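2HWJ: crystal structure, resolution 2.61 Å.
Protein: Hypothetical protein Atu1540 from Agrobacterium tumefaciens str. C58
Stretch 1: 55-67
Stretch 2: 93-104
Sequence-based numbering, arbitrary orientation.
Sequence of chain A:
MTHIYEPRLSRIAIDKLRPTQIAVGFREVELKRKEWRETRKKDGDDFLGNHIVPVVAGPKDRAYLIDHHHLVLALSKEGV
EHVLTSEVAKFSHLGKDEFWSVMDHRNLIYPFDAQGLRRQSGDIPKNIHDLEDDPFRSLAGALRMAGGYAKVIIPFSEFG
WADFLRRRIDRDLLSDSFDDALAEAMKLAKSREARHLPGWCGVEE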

# COMPACT_ATOMS: atom_id res chain seq x y z
N VAL A 55 9.75 -10.43 12.77
CA VAL A 55 9.14 -11.62 13.37
C VAL A 55 7.78 -11.23 13.99
O VAL A 55 7.52 -10.06 14.21
CB VAL A 55 10.11 -12.00 14.47
CG1 VAL A 55 9.44 -12.15 15.85
CG2 VAL A 55 11.13 -13.05 14.02
N VAL A 56 6.91 -12.18 14.27
CA VAL A 56 5.59 -11.87 14.79
C VAL A 56 5.44 -12.75 15.99
O VAL A 56 5.86 -13.86 15.98
CB VAL A 56 4.53 -12.22 13.69
CG1 VAL A 56 3.23 -12.71 14.25
CG2 VAL A 56 4.23 -11.05 12.84
N ALA A 57 4.83 -12.32 17.05
CA ALA A 57 4.75 -13.22 18.18
C ALA A 57 3.46 -14.02 17.99
O ALA A 57 2.42 -13.43 17.79
CB ALA A 57 4.77 -12.45 19.53
N GLY A 58 3.56 -15.35 18.01
CA GLY A 58 2.42 -16.22 17.87
C GLY A 58 2.06 -16.84 19.16
O GLY A 58 2.55 -16.46 20.19
N PRO A 59 1.23 -17.85 19.10
CA PRO A 59 0.66 -18.59 20.20
C PRO A 59 1.74 -19.24 21.02
O PRO A 59 2.80 -19.52 20.48
CB PRO A 59 -0.12 -19.67 19.52
CG PRO A 59 -0.37 -19.15 18.21
CD PRO A 59 0.83 -18.39 17.80
N LYS A 60 1.48 -19.47 22.32
CA LYS A 60 2.52 -19.96 23.25
C LYS A 60 3.59 -18.97 23.11
O LYS A 60 3.32 -17.81 22.76
CB LYS A 60 3.02 -21.32 22.81
CG LYS A 60 1.86 -22.30 22.75
CD LYS A 60 1.14 -22.33 24.11
CE LYS A 60 -0.36 -22.68 23.96
NZ LYS A 60 -0.65 -24.18 23.74
N ASP A 61 4.84 -19.29 23.30
CA ASP A 61 5.58 -18.05 23.08
C ASP A 61 6.25 -17.78 21.71
O ASP A 61 7.06 -16.89 21.52
CB ASP A 61 6.27 -17.56 24.34
CG ASP A 61 5.30 -16.78 25.20
OD1 ASP A 61 5.17 -17.17 26.39
OD2 ASP A 61 4.60 -15.84 24.63
N ARG A 62 5.77 -18.49 20.71
CA ARG A 62 6.59 -18.77 19.63
C ARG A 62 6.75 -17.53 18.73
O ARG A 62 5.86 -16.69 18.62
CB ARG A 62 6.07 -20.07 18.98
CG ARG A 62 6.20 -21.36 19.89
CD ARG A 62 7.67 -21.52 20.33
NE ARG A 62 8.20 -22.88 20.28
CZ ARG A 62 8.89 -23.45 19.26
NH1 ARG A 62 9.18 -22.83 18.12
NH2 ARG A 62 9.30 -24.71 19.40
N ALA A 63 7.92 -17.37 18.16
CA ALA A 63 8.20 -16.34 17.17
C ALA A 63 8.12 -16.89 15.74
O ALA A 63 8.82 -17.88 15.42
CB ALA A 63 9.55 -15.81 17.42
N TYR A 64 7.33 -16.23 14.87
CA TYR A 64 7.22 -16.63 13.44
C TYR A 64 7.99 -15.72 12.53
O TYR A 64 7.76 -14.52 12.58
CB TYR A 64 5.73 -16.64 12.99
CG TYR A 64 5.04 -17.76 13.67
CD1 TYR A 64 4.82 -17.70 15.07
CD2 TYR A 64 4.77 -18.97 12.98
CE1 TYR A 64 4.25 -18.79 15.77
CE2 TYR A 64 4.19 -20.05 13.65
CZ TYR A 64 3.93 -19.93 15.05
OH TYR A 64 3.39 -20.93 15.76
N LEU A 65 8.87 -16.27 11.73
CA LEU A 65 9.78 -15.51 10.83
C LEU A 65 8.95 -15.00 9.69
O LEU A 65 8.21 -15.76 9.08
CB LEU A 65 10.80 -16.47 10.21
CG LEU A 65 11.75 -15.84 9.21
CD1 LEU A 65 12.57 -14.68 9.84
CD2 LEU A 65 12.69 -16.86 8.56
N ILE A 66 9.11 -13.73 9.34
CA ILE A 66 8.19 -13.09 8.37
C ILE A 66 8.89 -12.80 7.04
O ILE A 66 8.28 -12.68 5.98
CB ILE A 66 7.55 -11.82 9.02
CG1 ILE A 66 6.33 -12.28 9.74
CG2 ILE A 66 7.11 -10.79 8.05
CD1 ILE A 66 5.85 -13.48 9.07
N ASP A 67 10.19 -12.69 7.06
CA ASP A 67 10.84 -12.47 5.81
C ASP A 67 12.18 -13.13 5.88
O ASP A 67 12.60 -13.54 6.98
CB ASP A 67 11.05 -10.96 5.64
CG ASP A 67 11.02 -10.57 4.21
OD1 ASP A 67 10.81 -11.49 3.37
OD2 ASP A 67 11.20 -9.36 3.92
N HIS A 93 -2.15 -13.37 21.77
CA HIS A 93 -3.43 -13.70 22.47
C HIS A 93 -4.27 -14.73 21.67
O HIS A 93 -5.23 -15.25 22.17
CB HIS A 93 -4.28 -12.47 22.81
CG HIS A 93 -4.56 -11.63 21.62
ND1 HIS A 93 -3.56 -11.07 20.86
CD2 HIS A 93 -5.73 -11.31 21.01
CE1 HIS A 93 -4.10 -10.43 19.83
NE2 HIS A 93 -5.42 -10.54 19.90
N LEU A 94 -3.94 -15.00 20.43
CA LEU A 94 -4.79 -15.92 19.67
C LEU A 94 -4.49 -17.43 19.89
O LEU A 94 -3.32 -17.83 20.06
CB LEU A 94 -4.70 -15.61 18.16
CG LEU A 94 -4.94 -14.13 17.83
CD1 LEU A 94 -4.86 -13.79 16.38
CD2 LEU A 94 -6.28 -13.62 18.39
N GLY A 95 -5.52 -18.27 19.81
CA GLY A 95 -5.30 -19.70 19.59
C GLY A 95 -4.73 -19.95 18.18
O GLY A 95 -4.55 -19.03 17.33
N LYS A 96 -4.46 -21.21 17.88
CA LYS A 96 -3.58 -21.54 16.76
C LYS A 96 -4.33 -21.45 15.44
O LYS A 96 -3.82 -21.03 14.40
CB LYS A 96 -3.01 -22.94 17.00
CG LYS A 96 -2.04 -22.98 18.24
CD LYS A 96 -2.71 -23.22 19.68
CE LYS A 96 -1.58 -23.81 20.58
NZ LYS A 96 -1.24 -25.33 20.40
N ASP A 97 -5.57 -21.87 15.52
CA ASP A 97 -6.48 -21.85 14.46
C ASP A 97 -6.59 -20.40 14.01
O ASP A 97 -6.35 -20.05 12.85
CB ASP A 97 -7.80 -22.24 15.13
CG ASP A 97 -8.49 -23.35 14.44
OD1 ASP A 97 -8.06 -23.60 13.28
OD2 ASP A 97 -9.44 -23.95 15.04
N GLU A 98 -6.96 -19.56 14.97
CA GLU A 98 -7.28 -18.21 14.65
C GLU A 98 -6.00 -17.52 14.15
O GLU A 98 -5.99 -16.83 13.15
CB GLU A 98 -7.92 -17.53 15.83
CG GLU A 98 -8.33 -16.15 15.48
CD GLU A 98 -9.27 -15.54 16.46
OE1 GLU A 98 -9.24 -15.91 17.66
OE2 GLU A 98 -10.02 -14.63 16.04
N PHE A 99 -4.89 -17.80 14.82
CA PHE A 99 -3.69 -17.26 14.42
C PHE A 99 -3.41 -17.49 12.95
O PHE A 99 -3.12 -16.56 12.23
CB PHE A 99 -2.62 -17.97 15.20
CG PHE A 99 -1.25 -17.61 14.78
CD1 PHE A 99 -0.73 -16.39 15.09
CD2 PHE A 99 -0.48 -18.50 14.05
CE1 PHE A 99 0.57 -16.05 14.73
CE2 PHE A 99 0.89 -18.16 13.66
CZ PHE A 99 1.40 -16.94 13.98
N TRP A 100 -3.47 -18.72 12.47
CA TRP A 100 -3.06 -18.92 11.09
C TRP A 100 -3.94 -18.19 10.13
O TRP A 100 -3.45 -17.60 9.18
CB TRP A 100 -3.15 -20.37 10.72
CG TRP A 100 -2.04 -21.11 11.21
CD1 TRP A 100 -2.07 -22.07 12.18
CD2 TRP A 100 -0.64 -20.91 10.86
NE1 TRP A 100 -0.79 -22.48 12.44
CE2 TRP A 100 0.11 -21.80 11.66
CE3 TRP A 100 0.04 -20.01 10.02
CZ2 TRP A 100 1.49 -21.93 11.55
CZ3 TRP A 100 1.43 -20.12 9.91
CH2 TRP A 100 2.15 -21.11 10.67
N SER A 101 -5.25 -18.24 10.39
CA SER A 101 -6.22 -17.43 9.69
C SER A 101 -5.85 -15.95 9.64
O SER A 101 -5.83 -15.35 8.56
CB SER A 101 -7.58 -17.59 10.35
OG SER A 101 -8.47 -16.61 9.92
N VAL A 102 -5.53 -15.37 10.79
CA VAL A 102 -5.23 -13.96 10.79
C VAL A 102 -3.96 -13.72 9.96
O VAL A 102 -3.93 -12.75 9.13
CB VAL A 102 -5.15 -13.42 12.18
CG1 VAL A 102 -4.38 -12.19 12.26
CG2 VAL A 102 -6.54 -13.15 12.64
N MSE A 103 -2.94 -14.57 10.16
CA MSE A 103 -1.71 -14.49 9.36
C MSE A 103 -2.01 -14.60 7.83
O MSE A 103 -1.55 -13.78 6.97
CB MSE A 103 -0.76 -15.61 9.72
CG MSE A 103 -0.30 -15.60 11.15
SE MSE A 103 1.03 -14.18 11.42
CE MSE A 103 2.55 -15.29 10.80
N ASP A 104 -2.79 -15.61 7.51
CA ASP A 104 -3.15 -15.84 6.13
C ASP A 104 -3.83 -14.61 5.61
O ASP A 104 -3.56 -14.18 4.52
CB ASP A 104 -4.10 -17.02 6.06
CG ASP A 104 -4.66 -17.24 4.67
OD1 ASP A 104 -3.93 -17.09 3.62
OD2 ASP A 104 -5.88 -17.56 4.69

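No hydrogen bond links the two stretches; apolar and aromatic packing joins a β-hairpin to helix 96-104. The contact buries 446 Å² in all, both sides summed. Val56, Pro59, Tyr64, Phe99 and Met103 are buried, and their apolar and aromatic groups suit a contact without hydrogen bonds. Val55 lies out of reach. Val56 points toward the helix, and its CG1 lies 3.9 Å from SE of Met103, a selenomethionine. The same CG1 sits at the edge of the Phe99 ring, 4.3 Å from CE1. Strand pairing holds the backbone here: Val56 N donates to Tyr64 O and Tyr64 N to Val56 O, both at 3.0 Å. Ala57 points away. Gly58 lets the ring come close, with its CA 3.6 Å from Phe99 CE1; an ideal CB here would lie a tight 3.1 Å from Phe99 CZ and would also clash with Pro59 CD at 2.4 Å.

Pro59 has the largest covered area. Its CD stands over the face of Phe99, 3.7 Å from CD1, in a CH-pi contact. Its CG also reaches Leu94 O at 3.7 Å. Lys60, exposed in the turn, brings NZ within 3.6 Å of Lys96 NZ. These like charges offer no attraction.

Asp61, Arg62 and Ala63 make no contact. Tyr64 points back toward the helix. Its ring face receives the edge of Phe99, with CD1 3.7 Å from Phe99 CZ. Its own edge is turned toward the face of Trp100 in an offset arrangement, the planes at 90°. Leu65 points away. Ile66 ends the contact; its CB points sideways, but its end comes nearer, with CD1 4.1 Å from Met103 CE.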